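Local coordinates for K Homology domain-containing protein (Pyrococcus horikoshii, PDB 2E3U), which probably binds RNA through its two KH domains, as expected of an archaeal Dim2p-type factor of pre-ribosomal RNA processing, at residues I100-S105 and S163-T168. Sequence-based numbering, arbitrary orientation.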
ATOM      1  N   ILE A 100      -4.652  -2.577  -1.065  1.00 16.66           N
ATOM      2  CA  ILE A 100      -6.072  -2.198  -1.003  1.00 17.55           C
ATOM      3  C   ILE A 100      -6.590  -2.154   0.461  1.00 18.19           C
ATOM      4  O   ILE A 100      -7.231  -1.203   0.881  1.00 19.23           O
ATOM      5  CB  ILE A 100      -6.941  -3.154  -1.884  1.00 18.19           C
ATOM      6  CG1 ILE A 100      -6.482  -3.055  -3.349  1.00 16.87           C
ATOM      7  CG2 ILE A 100      -8.479  -2.820  -1.751  1.00 17.90           C
ATOM      8  CD1 ILE A 100      -7.098  -4.146  -4.272  1.00 16.34           C
ATOM      9  N   GLY A 101      -6.296  -3.183   1.229  1.00 17.95           N
ATOM     10  CA  GLY A 101      -6.659  -3.219   2.617  1.00 18.06           C
ATOM     11  C   GLY A 101      -6.117  -2.084   3.435  1.00 18.61           C
ATOM     12  O   GLY A 101      -6.789  -1.647   4.380  1.00 19.94           O
ATOM     13  N   ARG A 102      -4.920  -1.602   3.093  1.00 18.69           N
ATOM     14  CA  ARG A 102      -4.304  -0.471   3.792  1.00 19.77           C
ATOM     15  C   ARG A 102      -4.616   0.904   3.156  1.00 18.84           C
ATOM     16  O   ARG A 102      -3.863   1.894   3.303  1.00 18.05           O
ATOM     17  CB  ARG A 102      -2.792  -0.710   3.896  1.00 20.40           C
ATOM     18  CG  ARG A 102      -2.418  -1.837   4.840  1.00 24.86           C
ATOM     19  CD  ARG A 102      -2.641  -1.391   6.290  1.00 31.07           C
ATOM     20  NE  ARG A 102      -3.929  -1.770   6.842  1.00 30.51           N
ATOM     21  CZ  ARG A 102      -4.596  -1.077   7.766  1.00 33.52           C
ATOM     22  NH1 ARG A 102      -4.143   0.090   8.227  1.00 34.65           N
ATOM     23  NH2 ARG A 102      -5.753  -1.543   8.211  1.00 32.89           N
ATOM     24  N   GLY A 103      -5.687   0.942   2.381  1.00 18.06           N
ATOM     25  CA  GLY A 103      -6.189   2.211   1.900  1.00 17.76           C
ATOM     26  C   GLY A 103      -5.850   2.649   0.492  1.00 17.77           C
ATOM     27  O   GLY A 103      -6.352   3.689   0.079  1.00 17.43           O
ATOM     28  N   PHE A 104      -5.025   1.894  -0.251  1.00 17.06           N
ATOM     29  CA  PHE A 104      -4.818   2.204  -1.684  1.00 17.72           C
ATOM     30  C   PHE A 104      -6.072   1.837  -2.489  1.00 18.53           C
ATOM     31  O   PHE A 104      -6.676   0.786  -2.245  1.00 19.12           O
ATOM     32  CB  PHE A 104      -3.593   1.446  -2.274  1.00 16.24           C
ATOM     33  CG  PHE A 104      -2.247   2.053  -1.909  1.00 14.66           C
ATOM     34  CD1 PHE A 104      -1.398   1.413  -1.005  1.00 12.53           C
ATOM     35  CD2 PHE A 104      -1.830   3.252  -2.468  1.00 13.61           C
ATOM     36  CE1 PHE A 104      -0.137   1.938  -0.679  1.00 11.78           C
ATOM     37  CE2 PHE A 104      -0.604   3.817  -2.132  1.00 14.19           C
ATOM     38  CZ  PHE A 104       0.258   3.159  -1.226  1.00 12.70           C
ATOM     39  N   SER A 105      -6.451   2.664  -3.463  1.00 18.93           N
ATOM     40  CA  SER A 105      -7.439   2.236  -4.454  1.00 19.31           C
ATOM     41  C   SER A 105      -6.840   1.074  -5.197  1.00 19.56           C
ATOM     42  O   SER A 105      -5.606   0.919  -5.189  1.00 20.93           O
ATOM     43  CB  SER A 105      -7.800   3.357  -5.451  1.00 19.60           C
ATOM     44  OG  SER A 105      -6.766   3.530  -6.431  1.00 20.43           O
ATOM     45  N   SER A 163      -0.070   5.717   1.106  1.00 17.46           N
ATOM     46  CA  SER A 163      -1.431   5.660   1.639  1.00 18.18           C
ATOM     47  C   SER A 163      -1.400   5.740   3.182  1.00 18.96           C
ATOM     48  O   SER A 163      -0.790   4.897   3.854  1.00 17.88           O
ATOM     49  CB  SER A 163      -2.107   4.350   1.190  1.00 17.11           C
ATOM     50  OG  SER A 163      -3.343   4.203   1.836  1.00 15.89           O
ATOM     51  N   VAL A 164      -2.013   6.789   3.719  1.00 20.49           N
ATOM     52  CA  VAL A 164      -2.141   6.969   5.150  1.00 21.17           C
ATOM     53  C   VAL A 164      -3.572   6.546   5.514  1.00 22.58           C
ATOM     54  O   VAL A 164      -4.551   7.084   5.019  1.00 23.17           O
ATOM     55  CB  VAL A 164      -1.795   8.425   5.552  1.00 21.80           C
ATOM     56  CG1 VAL A 164      -1.728   8.587   7.075  1.00 21.29           C
ATOM     57  CG2 VAL A 164      -0.451   8.829   4.945  1.00 20.48           C
ATOM     58  N   TYR A 165      -3.687   5.549   6.364  1.00 23.56           N
ATOM     59  CA  TYR A 165      -4.966   4.911   6.591  1.00 25.21           C
ATOM     60  C   TYR A 165      -4.943   4.285   7.983  1.00 25.14           C
ATOM     61  O   TYR A 165      -4.089   3.457   8.280  1.00 25.17           O
ATOM     62  CB  TYR A 165      -5.252   3.849   5.495  1.00 26.17           C
ATOM     63  CG  TYR A 165      -6.628   3.239   5.590  1.00 27.34           C
ATOM     64  CD1 TYR A 165      -6.824   2.024   6.244  1.00 28.91           C
ATOM     65  CD2 TYR A 165      -7.751   3.902   5.073  1.00 30.09           C
ATOM     66  CE1 TYR A 165      -8.099   1.471   6.382  1.00 29.42           C
ATOM     67  CE2 TYR A 165      -9.034   3.352   5.187  1.00 31.22           C
ATOM     68  CZ  TYR A 165      -9.199   2.130   5.845  1.00 30.64           C
ATOM     69  OH  TYR A 165     -10.460   1.554   5.964  1.00 30.76           O
ATOM     70  N   GLY A 166      -5.870   4.717   8.837  1.00 25.93           N
ATOM     71  CA  GLY A 166      -5.957   4.235  10.209  1.00 25.19           C
ATOM     72  C   GLY A 166      -4.616   4.330  10.911  1.00 25.86           C
ATOM     73  O   GLY A 166      -4.042   5.423  11.048  1.00 25.84           O
ATOM     74  N   LYS A 167      -4.109   3.172  11.322  1.00 25.33           N
ATOM     75  CA  LYS A 167      -2.915   3.080  12.141  1.00 25.54           C
ATOM     76  C   LYS A 167      -1.634   2.834  11.333  1.00 23.88           C
ATOM     77  O   LYS A 167      -0.573   2.586  11.908  1.00 24.02           O
ATOM     78  CB  LYS A 167      -3.109   2.003  13.234  1.00 25.90           C
ATOM     79  CG  LYS A 167      -4.197   2.355  14.264  1.00 26.74           C
ATOM     80  CD  LYS A 167      -4.234   1.377  15.434  1.00 28.18           C
ATOM     81  CE  LYS A 167      -3.230   1.771  16.536  1.00 32.45           C
ATOM     82  NZ  LYS A 167      -3.443   0.989  17.798  1.00 33.51           N
ATOM     83  N   THR A 168      -1.723   2.914  10.010  1.00 22.65           N
ATOM     84  CA  THR A 168      -0.560   2.634   9.157  1.00 20.96           C
ATOM     85  C   THR A 168      -0.338   3.709   8.127  1.00 20.34           C
ATOM     86  O   THR A 168      -1.238   4.482   7.823  1.00 19.56           O
ATOM     87  CB  THR A 168      -0.686   1.310   8.385  1.00 21.00           C
ATOM     88  OG1 THR A 168      -1.804   1.381   7.485  1.00 21.52           O
ATOM     89  CG2 THR A 168      -0.838   0.085   9.332  1.00 21.31           C
TER
HETATM   90  O   HOH W   1      -2.102   2.589   4.902  1.00 33.21           O
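The Phe104 ring lies against the Ser163 side chain, whose CB sits almost directly above the ring centre, 3.5 Å from the centroid, a CH-pi contact. Ser163 OG, anti to its own backbone N (chi1 172°), donates to the carbonyl oxygen of Arg102 over 2.8 Å. A water gives to Ser163 O and receives from Thr168 OG1; it also approaches Arg102 O, but at a distance short enough to be read with caution. The Arg102 chain bends at chi2 and chi3. Its NH1 donates to Thr168 OG1, 2.8 Å away, with the hydroxyl oxygen in the guanidinium plane and an N-H...O angle of 169°. NH1 also reaches the Tyr165 ring in its plane at the edge, 3.9 Å from CD1, with guanidinium and ring 70° apart. Gly103 CA packs over a face of the same ring, 4.2 Å from its centroid. A CB at Gly103 would collide with Ser163 OG and Tyr165 CB, and the residue's positive phi suits the C-prime place of the Schellman motif ending helix 87-101. An alanine at Arg102 would probably leave Thr168 OG1 without its guanidinium donor and open a gap beside the Tyr165 ring edge. The contact thus lies between the two KH units, joining the C-terminal end of the helix that follows the first KH sheet, where Arg44 binds Ile100 O, to edge strand 161-165 of the second and its type II' turn. The Arg102 carbonyl and guanidinium and the Ser163 and Thr168 hydroxyls find polar partners within this interface, beside CH-pi packing on the Phe104 and Tyr165 rings.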